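Local coordinates for transcription inhibitor protein Gfh1 (Thermus thermophilus, PDB 2F23) that inhibits all catalytic activities of RNA polymerase by partially occluding its substrate-binding site and preventing the binding of nucleoside triphosphates, at residues 24-27 and 28-32; 18-21 and 22-25; 52-55 and 56-59. All coordinates share one frame; numbering follows the deposited sequence.

Overall arrangement
All three contacts lie in the antiparallel helical hairpin, the coiled coil of the N-terminal domain. Interactions 1 and 2 are overlapping windows on helix 9-37, their centres about 10 Å apart, and they share Glu24 and Arg25. Interaction 3 is on the partner helix 46-71, with its centre about 9 Å from that of interaction 1 and about 13 Å from that of interaction 2. Ile58 joins them: its CD1 lies 3.7 Å from Ala29 CB and its CG2 3.4 Å from Glu22 O. Thr30 OG1 also packs 3.3 Å from Lys55 CE. Interaction 2 lies closest to the centre of the chain, about 14 Å away.

Interaction 1 (24-27 and 28-32); sequences ERLQ and EATKI
Thr30 bonds twice to Leu26, whose carbonyl oxygen, Leu26 O, serves two donors of the same threonine. The hydroxyl Thr30 OG1 donates to Leu26 O at 2.8 Å. It stands above the carbonyl plane, 37° out of it, and so does not lie on a lone pair. The backbone Thr30 N reaches Leu26 O at the same distance of 2.8 Å, from the opposite face of that plane. What brings the hydroxyl back over the preceding turn is the threonine rotamer, with OG1 anti to the carbonyl carbon and beside its own backbone N (chi1 -62°). In this way a hydroxyl facing the partner helix finds its acceptor within its own helix. The branch Leu26 CD1 comes within 3.9 Å of Thr30 OG1, and the two side chains cross at a slant.

This is the back-bonded serine or threonine familiar from alpha-helices, set here in one arm of the coiled-coil hairpin of the GreA/GreB family. The same face of helix 9-37 meets helix 46-71: Leu26 packs on Glu59 and Ile62, Ala29 on Ile58, and Thr30 on Lys55. Ala29 CB, which is buried, also rests 3.4 Å from Arg25 O within its own helix.

Around this pair the regular i to i+4 bonds continue, with Ala29 N donating to Arg25 O and Lys31 N to Gln27 O. Glu28 folds its CG against the carbonyl Glu24 O, 3.2 Å away, and then runs out extended. The carboxylates of Glu24 and Glu28 keep apart, with Glu24 OE2 5.8 Å from Glu28 OE1, so any repulsion is probably softened by solvent at this exposed surface. Arg25 turns back along the helix, where Glu22 takes its guanidinium in a salt bridge.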
ATOM      1  N   GLU A  24       2.285 -11.089  12.662  1.00 14.69           N
ATOM      2  CA  GLU A  24       3.194 -12.222  12.797  1.00 17.20           C
ATOM      3  C   GLU A  24       4.620 -11.695  12.897  1.00 15.97           C
ATOM      4  O   GLU A  24       5.405 -12.142  13.738  1.00 15.23           O
ATOM      5  CB  GLU A  24       3.066 -13.154  11.588  1.00 20.16           C
ATOM      6  CG  GLU A  24       1.715 -13.846  11.482  1.00 27.04           C
ATOM      7  CD  GLU A  24       1.559 -14.643  10.198  1.00 29.82           C
ATOM      8  OE1 GLU A  24       0.515 -15.311  10.040  1.00 33.39           O
ATOM      9  OE2 GLU A  24       2.471 -14.600   9.346  1.00 32.86           O
ATOM     10  N   ARG A  25       4.944 -10.735  12.039  1.00 14.69           N
ATOM     11  CA  ARG A  25       6.272 -10.141  12.037  1.00 14.08           C
ATOM     12  C   ARG A  25       6.541  -9.402  13.340  1.00 14.76           C
ATOM     13  O   ARG A  25       7.670  -9.396  13.833  1.00 13.91           O
ATOM     14  CB  ARG A  25       6.419  -9.188  10.850  1.00 15.68           C
ATOM     15  CG  ARG A  25       6.303  -9.901   9.513  1.00 18.42           C
ATOM     16  CD  ARG A  25       6.225  -8.941   8.341  1.00 24.16           C
ATOM     17  NE  ARG A  25       6.011  -9.665   7.092  1.00 27.76           N
ATOM     18  CZ  ARG A  25       5.875  -9.091   5.902  1.00 27.11           C
ATOM     19  NH1 ARG A  25       5.932  -7.772   5.787  1.00 28.59           N
ATOM     20  NH2 ARG A  25       5.677  -9.840   4.825  1.00 29.69           N
ATOM     21  N   LEU A  26       5.507  -8.784  13.903  1.00 12.80           N
ATOM     22  CA  LEU A  26       5.667  -8.054  15.157  1.00 12.48           C
ATOM     23  C   LEU A  26       5.982  -9.019  16.296  1.00 14.20           C
ATOM     24  O   LEU A  26       6.823  -8.732  17.151  1.00 13.05           O
ATOM     25  CB  LEU A  26       4.398  -7.265  15.493  1.00 15.01           C
ATOM     26  CG  LEU A  26       4.459  -6.504  16.823  1.00 13.95           C
ATOM     27  CD1 LEU A  26       5.637  -5.539  16.807  1.00 14.71           C
ATOM     28  CD2 LEU A  26       3.152  -5.756  17.051  1.00 14.58           C
ATOM     29  N   GLN A  27       5.300 -10.161  16.310  1.00 13.68           N
ATOM     30  CA  GLN A  27       5.532 -11.159  17.350  1.00 16.58           C
ATOM     31  C   GLN A  27       6.993 -11.602  17.296  1.00 16.73           C
ATOM     32  O   GLN A  27       7.661 -11.709  18.325  1.00 16.75           O
ATOM     33  CB  GLN A  27       4.610 -12.364  17.142  1.00 19.73           C
ATOM     34  CG  GLN A  27       4.674 -13.401  18.258  1.00 25.96           C
ATOM     35  CD  GLN A  27       3.707 -14.557  18.048  1.00 28.99           C
ATOM     36  OE1 GLN A  27       3.571 -15.430  18.906  1.00 33.00           O
ATOM     37  NE2 GLN A  27       3.035 -14.570  16.903  1.00 32.65           N
ATOM     38  N   GLU A  28       7.484 -11.845  16.086  1.00 15.17           N
ATOM     39  CA  GLU A  28       8.864 -12.270  15.887  1.00 16.29           C
ATOM     40  C   GLU A  28       9.840 -11.171  16.307  1.00 15.71           C
ATOM     41  O   GLU A  28      10.833 -11.438  16.988  1.00 15.49           O
ATOM     42  CB  GLU A  28       9.092 -12.629  14.418  1.00 19.22           C
ATOM     43  CG  GLU A  28       8.213 -13.759  13.908  1.00 26.59           C
ATOM     44  CD  GLU A  28       8.355 -13.988  12.413  1.00 29.90           C
ATOM     45  OE1 GLU A  28       7.711 -14.923  11.889  1.00 33.24           O
ATOM     46  OE2 GLU A  28       9.106 -13.231  11.760  1.00 33.07           O
ATOM     47  N   ALA A  29       9.550  -9.937  15.906  1.00 13.85           N
ATOM     48  CA  ALA A  29      10.404  -8.799  16.237  1.00 12.19           C
ATOM     49  C   ALA A  29      10.457  -8.569  17.741  1.00 13.21           C
ATOM     50  O   ALA A  29      11.482  -8.154  18.280  1.00 13.63           O
ATOM     51  CB  ALA A  29       9.898  -7.542  15.535  1.00 11.42           C
ATOM     52  N   THR A  30       9.346  -8.831  18.416  1.00 13.63           N
ATOM     53  CA  THR A  30       9.282  -8.650  19.860  1.00 12.83           C
ATOM     54  C   THR A  30      10.099  -9.727  20.556  1.00 15.45           C
ATOM     55  O   THR A  30      10.802  -9.454  21.532  1.00 14.66           O
ATOM     56  CB  THR A  30       7.830  -8.694  20.350  1.00 15.94           C
ATOM     57  OG1 THR A  30       7.106  -7.614  19.751  1.00 13.39           O
ATOM     58  CG2 THR A  30       7.773  -8.565  21.864  1.00 16.27           C
ATOM     59  N   LYS A  31      10.009 -10.953  20.049  1.00 14.49           N
ATOM     60  CA  LYS A  31      10.760 -12.061  20.629  1.00 16.22           C
ATOM     61  C   LYS A  31      12.254 -11.766  20.517  1.00 16.28           C
ATOM     62  O   LYS A  31      13.007 -11.950  21.473  1.00 15.39           O
ATOM     63  CB  LYS A  31      10.427 -13.367  19.903  1.00 18.45           C
ATOM     64  CG  LYS A  31      11.135 -14.590  20.471  1.00 24.18           C
ATOM     65  CD  LYS A  31      10.795 -15.846  19.681  1.00 28.15           C
ATOM     66  CE  LYS A  31      11.305 -15.762  18.250  1.00 29.68           C
ATOM     67  NZ  LYS A  31      12.789 -15.650  18.191  1.00 32.69           N
ATOM     68  N   ILE A  32      12.677 -11.303  19.345  1.00 14.55           N
ATOM     69  CA  ILE A  32      14.078 -10.970  19.114  1.00 14.68           C
ATOM     70  C   ILE A  32      14.549  -9.891  20.086  1.00 16.18           C
ATOM     71  O   ILE A  32      15.622 -10.002  20.681  1.00 15.12           O
ATOM     72  CB  ILE A  32      14.295 -10.487  17.661  1.00 15.96           C
ATOM     73  CG1 ILE A  32      14.119 -11.664  16.699  1.00 16.22           C
ATOM     74  CG2 ILE A  32      15.680  -9.861  17.505  1.00 14.51           C
ATOM     75  CD1 ILE A  32      14.247 -11.290  15.242  1.00 18.77           C
TER

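Interaction 2 (18-21 and 22-25); sequences QLER and ERER
Gln18 and Glu22, one turn apart on the first arm of the antiparallel coiled-coil hairpin, meet through a water. The water donates to both Gln18 OE1, at 3.0 Å, and Glu22 OE2, at 2.8 Å, and so joins an amide and a carboxylate whose chains approach only loosely at CG. The other end of the amide, Gln18 NE2, is held by Glu148 of the C-terminal domain, which ties this turn of the hairpin to the rest of the protein. Glu22 is buried against Ile58 and Ile62 of helix 46-71.

Next comes Leu19, also buried, whose isobutyl group lies under the guanidinium of Arg23. Leu19 CD1 sits over the centre of one face, 3.9 Å above its plane, while Leu19 CD2 comes 3.6 Å from Arg23 NH2. An extended chain from CG to NE carries the arginine head this far, and Glu66 of helix 46-71 holds it in a salt bridge through NH2.

Glu20 approaches the same guanidinium at its edge. The chain bends at chi2 (-66°) and places OE1 3.8 Å from Arg23 NE, a long ion pair in which the carboxylate and guanidinium planes stand 80° apart, consistent with a weak attraction.

At Arg21 the backbone carbonyl accepts Arg25 N and also lies beneath the aliphatic part of that side chain. Arg25 then closes on Glu22, with Arg25 NH1 2.7 Å from Glu22 OE2, the same oxygen that receives the water.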
ATOM      1  N   GLN A  18      -2.796  -8.553   4.957  1.00 10.61           N
ATOM      2  CA  GLN A  18      -1.511  -7.903   5.180  1.00 11.69           C
ATOM      3  C   GLN A  18      -1.327  -7.625   6.666  1.00 11.28           C
ATOM      4  O   GLN A  18      -0.228  -7.787   7.205  1.00 12.67           O
ATOM      5  CB  GLN A  18      -1.422  -6.595   4.398  1.00 12.43           C
ATOM      6  CG  GLN A  18      -0.056  -5.936   4.512  1.00 16.64           C
ATOM      7  CD  GLN A  18       0.032  -4.633   3.753  1.00 18.88           C
ATOM      8  OE1 GLN A  18       1.109  -4.047   3.629  1.00 21.85           O
ATOM      9  NE2 GLN A  18      -1.100  -4.166   3.240  1.00 15.75           N
ATOM     10  N   LEU A  19      -2.397  -7.193   7.327  1.00 10.62           N
ATOM     11  CA  LEU A  19      -2.343  -6.912   8.757  1.00 10.25           C
ATOM     12  C   LEU A  19      -1.987  -8.175   9.543  1.00 12.44           C
ATOM     13  O   LEU A  19      -1.193  -8.129  10.475  1.00 12.06           O
ATOM     14  CB  LEU A  19      -3.685  -6.358   9.245  1.00  9.85           C
ATOM     15  CG  LEU A  19      -3.859  -6.144  10.753  1.00  8.08           C
ATOM     16  CD1 LEU A  19      -2.745  -5.263  11.290  1.00 12.36           C
ATOM     17  CD2 LEU A  19      -5.216  -5.502  11.012  1.00 10.98           C
ATOM     18  N   GLU A  20      -2.574  -9.304   9.162  1.00 13.93           N
ATOM     19  CA  GLU A  20      -2.281 -10.554   9.855  1.00 16.39           C
ATOM     20  C   GLU A  20      -0.803 -10.898   9.717  1.00 16.17           C
ATOM     21  O   GLU A  20      -0.169 -11.336  10.677  1.00 17.67           O
ATOM     22  CB  GLU A  20      -3.138 -11.687   9.289  1.00 18.71           C
ATOM     23  CG  GLU A  20      -4.631 -11.454   9.440  1.00 24.76           C
ATOM     24  CD  GLU A  20      -5.086 -11.444  10.888  1.00 28.45           C
ATOM     25  OE1 GLU A  20      -4.537 -10.657  11.691  1.00 31.61           O
ATOM     26  OE2 GLU A  20      -6.002 -12.223  11.224  1.00 31.33           O
ATOM     27  N   ARG A  21      -0.257 -10.692   8.523  1.00 15.43           N
ATOM     28  CA  ARG A  21       1.147 -10.981   8.277  1.00 15.78           C
ATOM     29  C   ARG A  21       2.021 -10.039   9.100  1.00 15.28           C
ATOM     30  O   ARG A  21       3.037 -10.451   9.655  1.00 15.28           O
ATOM     31  CB  ARG A  21       1.466 -10.845   6.783  1.00 20.97           C
ATOM     32  CG  ARG A  21       1.047 -12.052   5.935  1.00 26.29           C
ATOM     33  CD  ARG A  21      -0.406 -12.448   6.180  1.00 32.81           C
ATOM     34  NE  ARG A  21      -0.849 -13.556   5.334  1.00 38.02           N
ATOM     35  CZ  ARG A  21      -0.960 -13.493   4.010  1.00 38.60           C
ATOM     36  NH1 ARG A  21      -0.659 -12.374   3.366  1.00 40.16           N
ATOM     37  NH2 ARG A  21      -1.381 -14.551   3.328  1.00 40.37           N
ATOM     38  N   GLU A  22       1.616  -8.777   9.195  1.00 13.73           N
ATOM     39  CA  GLU A  22       2.393  -7.819   9.973  1.00 13.67           C
ATOM     40  C   GLU A  22       2.372  -8.164  11.463  1.00 12.66           C
ATOM     41  O   GLU A  22       3.363  -7.955  12.159  1.00 12.57           O
ATOM     42  CB  GLU A  22       1.874  -6.394   9.757  1.00 15.39           C
ATOM     43  CG  GLU A  22       2.203  -5.813   8.389  1.00 21.04           C
ATOM     44  CD  GLU A  22       3.691  -5.814   8.100  1.00 23.92           C
ATOM     45  OE1 GLU A  22       4.468  -5.363   8.969  1.00 27.37           O
ATOM     46  OE2 GLU A  22       4.086  -6.262   7.005  1.00 28.50           O
ATOM     47  N   ARG A  23       1.249  -8.680  11.959  1.00 12.69           N
ATOM     48  CA  ARG A  23       1.175  -9.048  13.370  1.00 13.69           C
ATOM     49  C   ARG A  23       2.144 -10.197  13.638  1.00 14.46           C
ATOM     50  O   ARG A  23       2.749 -10.276  14.710  1.00 15.42           O
ATOM     51  CB  ARG A  23      -0.244  -9.478  13.763  1.00 13.45           C
ATOM     52  CG  ARG A  23      -1.278  -8.355  13.792  1.00 14.41           C
ATOM     53  CD  ARG A  23      -2.562  -8.856  14.440  1.00 17.65           C
ATOM     54  NE  ARG A  23      -3.710  -7.968  14.257  1.00 19.03           N
ATOM     55  CZ  ARG A  23      -3.824  -6.744  14.762  1.00 20.93           C
ATOM     56  NH1 ARG A  23      -2.849  -6.218  15.496  1.00 22.00           N
ATOM     57  NH2 ARG A  23      -4.934  -6.050  14.545  1.00 20.22           N
ATOM     58  N   GLU A  24       2.285 -11.089  12.662  1.00 14.69           N
ATOM     59  CA  GLU A  24       3.194 -12.222  12.797  1.00 17.20           C
ATOM     60  C   GLU A  24       4.620 -11.695  12.897  1.00 15.97           C
ATOM     61  O   GLU A  24       5.405 -12.142  13.738  1.00 15.23           O
ATOM     62  CB  GLU A  24       3.066 -13.154  11.588  1.00 20.16           C
ATOM     63  CG  GLU A  24       1.715 -13.846  11.482  1.00 27.04           C
ATOM     64  CD  GLU A  24       1.559 -14.643  10.198  1.00 29.82           C
ATOM     65  OE1 GLU A  24       0.515 -15.311  10.040  1.00 33.39           O
ATOM     66  OE2 GLU A  24       2.471 -14.600   9.346  1.00 32.86           O
ATOM     67  N   ARG A  25       4.944 -10.735  12.039  1.00 14.69           N
ATOM     68  CA  ARG A  25       6.272 -10.141  12.037  1.00 14.08           C
ATOM     69  C   ARG A  25       6.541  -9.402  13.340  1.00 14.76           C
ATOM     70  O   ARG A  25       7.670  -9.396  13.833  1.00 13.91           O
ATOM     71  CB  ARG A  25       6.419  -9.188  10.850  1.00 15.68           C
ATOM     72  CG  ARG A  25       6.303  -9.901   9.513  1.00 18.42           C
ATOM     73  CD  ARG A  25       6.225  -8.941   8.341  1.00 24.16           C
ATOM     74  NE  ARG A  25       6.011  -9.665   7.092  1.00 27.76           N
ATOM     75  CZ  ARG A  25       5.875  -9.091   5.902  1.00 27.11           C
ATOM     76  NH1 ARG A  25       5.932  -7.772   5.787  1.00 28.59           N
ATOM     77  NH2 ARG A  25       5.677  -9.840   4.825  1.00 29.69           N
TER
HETATM   78  O   HOH W   1       3.454  -5.752   4.372  1.00 34.56           O

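Interaction 3 (52-55 and 56-59); sequences KQEK and ARIE
Two intrahelical salt bridges, one between residues i and i+3, the other between i and i+4, link successive turns on the surface of helix 46-71. In the first, Arg57 grips the carboxylate of Glu54 side-on with two nitrogens. Arg57 NE donates to Glu54 OE1 at 2.9 Å, nearly straight (167°), and OE1 lies in the guanidinium plane. Arg57 NH1 donates to Glu54 OE2 at 2.8 Å, tilted somewhat from that plane. Both oxygens are met on their syn sides, although the two flat groups are turned 40° against each other. A bend at chi2 in Glu54 sets its carboxylate beside the arginine, and the side chains run the same way.

These two turns belong to the second arm of the antiparallel coiled-coil hairpin. Their buried member, Ile58, leans its CD1 on Glu54 OE2 at 3.8 Å while packing against Glu22 of helix 9-37.

In the second bridge Lys55 NZ donates to Glu59 OE2 at 2.7 Å, from above the carboxylate plane (43° out of it). Lys55 runs extended until a final kink at chi4, its aliphatic part resting on Thr30 and Leu33 of the opposite helix, and Glu59 CG presses against Lys55 O, 3.0 Å away.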
ATOM      1  N   LYS A  52      15.046  -2.666  18.083  1.00 10.05           N
ATOM      2  CA  LYS A  52      14.004  -1.721  18.463  1.00  9.22           C
ATOM      3  C   LYS A  52      13.510  -0.959  17.228  1.00 10.86           C
ATOM      4  O   LYS A  52      12.318  -0.667  17.109  1.00 11.97           O
ATOM      5  CB  LYS A  52      14.526  -0.742  19.520  1.00 11.41           C
ATOM      6  CG  LYS A  52      14.792  -1.394  20.876  1.00 12.90           C
ATOM      7  CD  LYS A  52      15.139  -0.370  21.955  1.00 15.49           C
ATOM      8  CE  LYS A  52      16.439   0.344  21.660  1.00 17.68           C
ATOM      9  NZ  LYS A  52      16.779   1.311  22.745  1.00 19.95           N
ATOM     10  N   GLN A  53      14.420  -0.656  16.304  1.00 10.66           N
ATOM     11  CA  GLN A  53      14.049   0.065  15.093  1.00 12.80           C
ATOM     12  C   GLN A  53      13.121  -0.767  14.211  1.00 12.42           C
ATOM     13  O   GLN A  53      12.163  -0.243  13.643  1.00 13.24           O
ATOM     14  CB  GLN A  53      15.296   0.460  14.296  1.00 15.51           C
ATOM     15  CG  GLN A  53      14.985   1.227  13.018  1.00 20.74           C
ATOM     16  CD  GLN A  53      16.231   1.631  12.254  1.00 23.79           C
ATOM     17  OE1 GLN A  53      16.996   0.783  11.795  1.00 26.76           O
ATOM     18  NE2 GLN A  53      16.439   2.934  12.114  1.00 26.10           N
ATOM     19  N   GLU A  54      13.399  -2.064  14.107  1.00 12.04           N
ATOM     20  CA  GLU A  54      12.573  -2.941  13.285  1.00 10.88           C
ATOM     21  C   GLU A  54      11.199  -3.141  13.921  1.00 11.06           C
ATOM     22  O   GLU A  54      10.181  -3.149  13.226  1.00  9.43           O
ATOM     23  CB  GLU A  54      13.277  -4.285  13.079  1.00 11.06           C
ATOM     24  CG  GLU A  54      12.493  -5.304  12.248  1.00 13.54           C
ATOM     25  CD  GLU A  54      12.135  -4.820  10.844  1.00 14.00           C
ATOM     26  OE1 GLU A  54      12.612  -3.750  10.414  1.00 16.97           O
ATOM     27  OE2 GLU A  54      11.369  -5.529  10.160  1.00 19.16           O
ATOM     28  N   LYS A  55      11.166  -3.290  15.243  1.00  9.25           N
ATOM     29  CA  LYS A  55       9.900  -3.464  15.941  1.00 10.43           C
ATOM     30  C   LYS A  55       9.032  -2.225  15.715  1.00 10.66           C
ATOM     31  O   LYS A  55       7.838  -2.338  15.454  1.00 13.03           O
ATOM     32  CB  LYS A  55      10.148  -3.675  17.443  1.00 11.46           C
ATOM     33  CG  LYS A  55       8.893  -3.904  18.276  1.00 12.09           C
ATOM     34  CD  LYS A  55       9.262  -4.359  19.687  1.00 14.50           C
ATOM     35  CE  LYS A  55       8.034  -4.559  20.560  1.00 14.29           C
ATOM     36  NZ  LYS A  55       7.398  -3.267  20.908  1.00 15.03           N
ATOM     37  N   ALA A  56       9.638  -1.044  15.801  1.00  9.92           N
ATOM     38  CA  ALA A  56       8.898   0.200  15.606  1.00 10.47           C
ATOM     39  C   ALA A  56       8.399   0.330  14.170  1.00 11.13           C
ATOM     40  O   ALA A  56       7.298   0.838  13.935  1.00 12.92           O
ATOM     41  CB  ALA A  56       9.775   1.393  15.963  1.00 10.48           C
ATOM     42  N   ARG A  57       9.207  -0.121  13.213  1.00 10.98           N
ATOM     43  CA  ARG A  57       8.825  -0.040  11.807  1.00 11.39           C
ATOM     44  C   ARG A  57       7.558  -0.852  11.586  1.00 11.59           C
ATOM     45  O   ARG A  57       6.624  -0.401  10.920  1.00 12.21           O
ATOM     46  CB  ARG A  57       9.941  -0.580  10.905  1.00 10.38           C
ATOM     47  CG  ARG A  57       9.663  -0.407   9.407  1.00 13.68           C
ATOM     48  CD  ARG A  57      10.781  -0.975   8.544  1.00 14.61           C
ATOM     49  NE  ARG A  57      10.800  -2.435   8.537  1.00 15.15           N
ATOM     50  CZ  ARG A  57       9.929  -3.191   7.878  1.00 19.55           C
ATOM     51  NH1 ARG A  57      10.021  -4.511   7.930  1.00 19.05           N
ATOM     52  NH2 ARG A  57       8.966  -2.626   7.160  1.00 18.39           N
ATOM     53  N   ILE A  58       7.528  -2.050  12.157  1.00 10.35           N
ATOM     54  CA  ILE A  58       6.369  -2.925  12.012  1.00 10.79           C
ATOM     55  C   ILE A  58       5.151  -2.338  12.716  1.00 11.49           C
ATOM     56  O   ILE A  58       4.051  -2.323  12.165  1.00 11.63           O
ATOM     57  CB  ILE A  58       6.668  -4.327  12.581  1.00  9.72           C
ATOM     58  CG1 ILE A  58       7.826  -4.957  11.801  1.00 12.74           C
ATOM     59  CG2 ILE A  58       5.419  -5.213  12.488  1.00 10.88           C
ATOM     60  CD1 ILE A  58       8.433  -6.172  12.474  1.00 13.04           C
ATOM     61  N   GLU A  59       5.347  -1.854  13.937  1.00 11.68           N
ATOM     62  CA  GLU A  59       4.247  -1.266  14.694  1.00 11.46           C
ATOM     63  C   GLU A  59       3.587  -0.123  13.938  1.00 11.25           C
ATOM     64  O   GLU A  59       2.366   0.015  13.971  1.00 12.98           O
ATOM     65  CB  GLU A  59       4.745  -0.771  16.051  1.00 14.15           C
ATOM     66  CG  GLU A  59       5.259  -1.890  16.930  1.00 15.71           C
ATOM     67  CD  GLU A  59       5.888  -1.385  18.207  1.00 20.62           C
ATOM     68  OE1 GLU A  59       6.636  -0.388  18.145  1.00 23.60           O
ATOM     69  OE2 GLU A  59       5.647  -1.995  19.268  1.00 24.20           O
TER